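Local coordinates for uncharacterized protein ScGH5_18 (Streptomyces cattleya, PDB 7LR8) that probably hydrolyses the Manβ1-4GlcNAc core disaccharide released from N-glycans, as a family GH5 glycoside hydrolase, at residues T242-K254 with F284-V298. The protein carries 1 engineered substitution. Residues are numbered along the deposited sequence; the frame is centred on the assembly and turned at random.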
loop_
_atom_site.group_PDB
_atom_site.type_symbol
_atom_site.label_atom_id
_atom_site.label_comp_id
_atom_site.label_asym_id
_atom_site.label_seq_id
_atom_site.Cartn_x
_atom_site.Cartn_y
_atom_site.Cartn_z
ATOM N N THR B 242 6.657 -35.778 3.547
ATOM C CA THR B 242 6.683 -34.512 4.268
ATOM C C THR B 242 8.085 -34.214 4.794
ATOM O O THR B 242 8.544 -33.069 4.724
ATOM C CB THR B 242 5.651 -34.540 5.393
ATOM O OG1 THR B 242 4.337 -34.537 4.814
ATOM C CG2 THR B 242 5.789 -33.328 6.294
ATOM N N ALA B 243 8.797 -35.240 5.269
ATOM C CA ALA B 243 10.142 -35.036 5.815
ATOM C C ALA B 243 11.171 -34.773 4.724
ATOM O O ALA B 243 12.197 -34.134 4.981
ATOM C CB ALA B 243 10.573 -36.250 6.636
ATOM N N GLN B 244 10.942 -35.289 3.523
ATOM C CA GLN B 244 11.917 -35.206 2.451
ATOM C C GLN B 244 11.583 -34.114 1.444
ATOM O O GLN B 244 12.273 -33.987 0.428
ATOM C CB GLN B 244 12.015 -36.566 1.746
ATOM C CG GLN B 244 12.615 -37.698 2.609
ATOM C CD GLN B 244 14.131 -37.658 2.625
ATOM O OE1 GLN B 244 14.756 -37.031 1.767
ATOM N NE2 GLN B 244 14.729 -38.343 3.588
ATOM N N HIS B 245 10.539 -33.324 1.695
ATOM C CA HIS B 245 10.098 -32.385 0.674
ATOM C C HIS B 245 11.190 -31.377 0.333
ATOM O O HIS B 245 11.387 -31.039 -0.841
ATOM C CB HIS B 245 8.815 -31.678 1.121
ATOM C CG HIS B 245 8.267 -30.744 0.086
ATOM N ND1 HIS B 245 8.689 -29.434 -0.040
ATOM C CD2 HIS B 245 7.377 -30.952 -0.912
ATOM C CE1 HIS B 245 8.058 -28.870 -1.054
ATOM N NE2 HIS B 245 7.267 -29.771 -1.608
ATOM N N ALA B 246 11.920 -30.893 1.334
ATOM C CA ALA B 246 12.944 -29.891 1.047
ATOM C C ALA B 246 14.117 -30.495 0.276
ATOM O O ALA B 246 14.643 -29.865 -0.650
ATOM C CB ALA B 246 13.414 -29.235 2.344
ATOM N N ALA B 247 14.549 -31.710 0.645
ATOM C CA ALA B 247 15.582 -32.398 -0.126
ATOM C C ALA B 247 15.111 -32.669 -1.551
ATOM O O ALA B 247 15.899 -32.614 -2.500
ATOM C CB ALA B 247 15.975 -33.710 0.567
ATOM N N TYR B 248 13.825 -32.974 -1.720
ATOM C CA TYR B 248 13.280 -33.149 -3.064
ATOM C C TYR B 248 13.444 -31.891 -3.908
ATOM O O TYR B 248 13.857 -31.960 -5.072
ATOM C CB TYR B 248 11.808 -33.507 -2.977
ATOM C CG TYR B 248 11.083 -33.493 -4.303
ATOM C CD1 TYR B 248 11.514 -34.284 -5.359
ATOM C CD2 TYR B 248 9.935 -32.740 -4.476
ATOM C CE1 TYR B 248 10.836 -34.297 -6.570
ATOM C CE2 TYR B 248 9.245 -32.754 -5.676
ATOM C CZ TYR B 248 9.698 -33.531 -6.715
ATOM O OH TYR B 248 9.007 -33.547 -7.908
ATOM N N LEU B 249 13.058 -30.735 -3.368
ATOM C CA LEU B 249 13.173 -29.513 -4.159
ATOM C C LEU B 249 14.627 -29.244 -4.518
ATOM O O LEU B 249 14.929 -28.783 -5.628
ATOM C CB LEU B 249 12.571 -28.325 -3.408
ATOM C CG LEU B 249 11.052 -28.176 -3.391
ATOM C CD1 LEU B 249 10.698 -26.867 -2.699
ATOM C CD2 LEU B 249 10.470 -28.228 -4.803
ATOM N N VAL B 250 15.544 -29.539 -3.592
ATOM C CA VAL B 250 16.970 -29.351 -3.852
ATOM C C VAL B 250 17.403 -30.192 -5.045
ATOM O O VAL B 250 18.024 -29.689 -5.988
ATOM C CB VAL B 250 17.792 -29.688 -2.592
ATOM C CG1 VAL B 250 19.286 -29.866 -2.925
ATOM C CG2 VAL B 250 17.593 -28.622 -1.518
ATOM N N GLU B 251 17.077 -31.487 -5.024
ATOM C CA GLU B 251 17.534 -32.368 -6.093
ATOM C C GLU B 251 16.754 -32.135 -7.382
ATOM O O GLU B 251 17.299 -32.325 -8.474
ATOM C CB GLU B 251 17.437 -33.831 -5.655
ATOM C CG GLU B 251 18.403 -34.176 -4.536
ATOM C CD GLU B 251 19.834 -33.857 -4.903
ATOM O OE1 GLU B 251 20.262 -34.266 -6.006
ATOM O OE2 GLU B 251 20.531 -33.204 -4.089
ATOM N N LEU B 252 15.484 -31.732 -7.275
ATOM C CA LEU B 252 14.705 -31.426 -8.468
ATOM C C LEU B 252 15.283 -30.224 -9.197
ATOM O O LEU B 252 15.413 -30.236 -10.428
ATOM C CB LEU B 252 13.247 -31.158 -8.087
ATOM C CG LEU B 252 12.284 -30.761 -9.209
ATOM C CD1 LEU B 252 12.161 -31.897 -10.208
ATOM C CD2 LEU B 252 10.919 -30.398 -8.644
ATOM N N ALA B 253 15.639 -29.180 -8.445
ATOM C CA ALA B 253 16.117 -27.941 -9.049
ATOM C C ALA B 253 17.390 -28.169 -9.856
ATOM O O ALA B 253 17.646 -27.456 -10.835
ATOM C CB ALA B 253 16.347 -26.892 -7.959
ATOM N N LYS B 254 18.179 -29.174 -9.480
ATOM C CA LYS B 254 19.411 -29.485 -10.184
ATOM C C LYS B 254 19.178 -29.930 -11.624
ATOM O O LYS B 254 20.085 -29.785 -12.453
ATOM C CB LYS B 254 20.181 -30.568 -9.425
ATOM C CG LYS B 254 20.722 -30.091 -8.080
ATOM C CD LYS B 254 21.424 -31.197 -7.317
ATOM C CE LYS B 254 21.992 -30.651 -6.011
ATOM N NZ LYS B 254 22.619 -31.715 -5.205
ATOM N N PHE B 284 10.304 -32.745 13.208
ATOM C CA PHE B 284 10.212 -32.476 11.780
ATOM C C PHE B 284 11.420 -31.690 11.298
ATOM O O PHE B 284 11.942 -31.949 10.206
ATOM C CB PHE B 284 8.916 -31.720 11.474
ATOM C CG PHE B 284 8.885 -31.090 10.113
ATOM C CD1 PHE B 284 8.504 -31.823 8.999
ATOM C CD2 PHE B 284 9.244 -29.762 9.942
ATOM C CE1 PHE B 284 8.487 -31.228 7.734
ATOM C CE2 PHE B 284 9.227 -29.174 8.688
ATOM C CZ PHE B 284 8.845 -29.915 7.587
ATOM N N ALA B 285 11.865 -30.714 12.093
ATOM C CA ALA B 285 13.011 -29.899 11.699
ATOM C C ALA B 285 14.264 -30.757 11.591
ATOM O O ALA B 285 15.017 -30.651 10.617
ATOM C CB ALA B 285 13.215 -28.760 12.700
ATOM N N THR B 286 14.490 -31.629 12.585
ATOM C CA THR B 286 15.633 -32.539 12.564
ATOM C C THR B 286 15.589 -33.438 11.335
ATOM O O THR B 286 16.576 -33.554 10.598
ATOM C CB THR B 286 15.654 -33.381 13.846
ATOM O OG1 THR B 286 15.839 -32.521 14.976
ATOM C CG2 THR B 286 16.785 -34.436 13.821
ATOM N N ALA B 287 14.429 -34.050 11.073
ATOM C CA ALA B 287 14.312 -34.952 9.933
ATOM C C ALA B 287 14.550 -34.214 8.630
ATOM O O ALA B 287 15.246 -34.716 7.737
ATOM C CB ALA B 287 12.935 -35.612 9.918
ATOM N N THR B 288 13.980 -33.008 8.515
ATOM C CA THR B 288 14.079 -32.225 7.292
ATOM C C THR B 288 15.519 -31.824 7.009
ATOM O O THR B 288 16.010 -31.965 5.881
ATOM C CB THR B 288 13.200 -30.980 7.411
ATOM O OG1 THR B 288 11.823 -31.369 7.402
ATOM C CG2 THR B 288 13.461 -30.019 6.256
ATOM N N ILE B 289 16.203 -31.304 8.028
ATOM C CA ILE B 289 17.586 -30.876 7.859
ATOM C C ILE B 289 18.495 -32.073 7.578
ATOM O O ILE B 289 19.351 -32.008 6.688
ATOM C CB ILE B 289 18.048 -30.077 9.091
ATOM C CG1 ILE B 289 17.245 -28.781 9.204
ATOM C CG2 ILE B 289 19.558 -29.803 9.020
ATOM C CD1 ILE B 289 17.602 -27.944 10.412
ATOM N N ASP B 290 18.326 -33.187 8.311
ATOM C CA ASP B 290 19.111 -34.379 7.995
ATOM C C ASP B 290 18.916 -34.788 6.540
ATOM O O ASP B 290 19.877 -35.150 5.852
ATOM C CB ASP B 290 18.739 -35.551 8.906
ATOM C CG ASP B 290 19.262 -35.399 10.323
ATOM O OD1 ASP B 290 20.245 -34.667 10.539
ATOM O OD2 ASP B 290 18.685 -36.039 11.229
ATOM N N ALA B 291 17.674 -34.736 6.051
ATOM C CA ALA B 291 17.427 -35.120 4.666
ATOM C C ALA B 291 18.098 -34.149 3.695
ATOM O O ALA B 291 18.684 -34.571 2.693
ATOM C CB ALA B 291 15.920 -35.187 4.403
ATOM N N VAL B 292 18.053 -32.853 3.991
ATOM C CA VAL B 292 18.653 -31.875 3.087
ATOM C C VAL B 292 20.171 -31.981 3.113
ATOM O O VAL B 292 20.833 -31.925 2.069
ATOM C CB VAL B 292 18.177 -30.460 3.442
ATOM C CG1 VAL B 292 18.978 -29.430 2.645
ATOM C CG2 VAL B 292 16.702 -30.318 3.127
ATOM N N LEU B 293 20.752 -32.154 4.301
ATOM C CA LEU B 293 22.205 -32.236 4.386
ATOM C C LEU B 293 22.761 -33.537 3.813
ATOM O O LEU B 293 23.985 -33.665 3.692
ATOM C CB LEU B 293 22.654 -32.059 5.844
ATOM C CG LEU B 293 22.433 -30.674 6.471
ATOM C CD1 LEU B 293 23.014 -30.635 7.879
ATOM C CD2 LEU B 293 23.026 -29.567 5.621
ATOM N N ASP B 294 21.907 -34.497 3.457
ATOM C CA ASP B 294 22.311 -35.655 2.667
ATOM C C ASP B 294 22.321 -35.359 1.160
ATOM O O ASP B 294 22.495 -36.280 0.355
ATOM C CB ASP B 294 21.387 -36.840 2.973
ATOM C CG ASP B 294 21.954 -38.169 2.518
ATOM O OD1 ASP B 294 23.163 -38.424 2.743
ATOM O OD2 ASP B 294 21.175 -38.965 1.943
ATOM N N CYS B 295 22.120 -34.107 0.774
ATOM C CA CYS B 295 22.171 -33.657 -0.610
ATOM C C CYS B 295 23.439 -32.855 -0.825
ATOM O O CYS B 295 23.715 -31.949 -0.029
ATOM C CB CYS B 295 20.965 -32.780 -0.941
ATOM S SG CYS B 295 19.389 -33.622 -0.852
ATOM N N PRO B 296 24.235 -33.152 -1.852
ATOM C CA PRO B 296 25.450 -32.368 -2.086
ATOM C C PRO B 296 25.122 -31.016 -2.696
ATOM O O PRO B 296 24.032 -30.787 -3.229
ATOM C CB PRO B 296 26.257 -33.230 -3.065
ATOM C CG PRO B 296 25.497 -34.513 -3.230
ATOM C CD PRO B 296 24.083 -34.230 -2.836
ATOM N N GLU B 297 26.106 -30.115 -2.631
ATOM C CA GLU B 297 26.019 -28.790 -3.260
ATOM C C GLU B 297 24.842 -27.979 -2.728
ATOM O O GLU B 297 24.247 -27.181 -3.453
ATOM C CB GLU B 297 25.936 -28.894 -4.788
ATOM C CG GLU B 297 27.281 -29.143 -5.469
ATOM C CD GLU B 297 27.698 -30.606 -5.470
ATOM O OE1 GLU B 297 26.829 -31.480 -5.653
ATOM O OE2 GLU B 297 28.906 -30.878 -5.302
ATOM N N VAL B 298 24.491 -28.171 -1.463
ATOM C CA VAL B 298 23.516 -27.302 -0.812
ATOM C C VAL B 298 24.269 -26.064 -0.350
ATOM O O VAL B 298 25.209 -26.166 0.454
ATOM C CB VAL B 298 22.843 -28.008 0.375
ATOM C CG1 VAL B 298 22.040 -26.998 1.186
ATOM C CG2 VAL B 298 21.965 -29.176 -0.093
HETATM O O HOH W 1 10.536 -31.145 4.782
HETATM O O HOH W 2 13.898 -32.566 3.530
HETATM O O HOH W 3 17.643 -36.857 1.503
#
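Lys254 runs straight out from CG (chi2 177°) toward the loop after helix 284-293, where NZ reaches Pro296 O, while Glu251 bends back at chi2 (-56°) and lays OE2 against Cys295 CB at 3.2 Å. They close one end of a pairing between neighbouring outer helices of the (β/α)8 barrel of this GH5 enzyme: helix 242-253 follows strand 221-225, and helix 284-293 leads into strand 298-304. Lys254 NZ donates to Pro296 O at 2.6 Å, approaching from above the carbonyl plane, and forms a salt bridge with Glu251 OE2 on the syn side of the carboxylate. The other carboxylate oxygen, OE1, is taken by Thr397 OG1. With an alanine here in place of Lys254, Glu251 OE2 and Pro296 O would probably lose the ammonium they share, close to the buried Cys295.

The helices run the same way, crossing at -29° with axes 7.6 Å apart at their closest, consistent with the small Ala243, Ala246, Ala247 and Ala291 in the interface. Ala247 CB sits 3.7 Å from Cys295 SG, and Ala246 CB rests on Val292 CG2. Further on, Val250 CG1 lies against Cys295 CB and Val298 CG2, the two valine side chains crossing at about a right angle.

Where the N atoms of Ala246 and Ala247 lack bonds to the preceding turn, helix 242-253 kinks and water 2 steps in: it accepts from Ala247 N and donates to Ala243 O and Thr288 O. Water 3 links Gln244 OE1 to Ala291 O. At the far end, Thr242 O meets the edge of the Phe284 ring, 3.5 Å from CE1, and water 1 donates to both Thr242 O and Thr288 OG1.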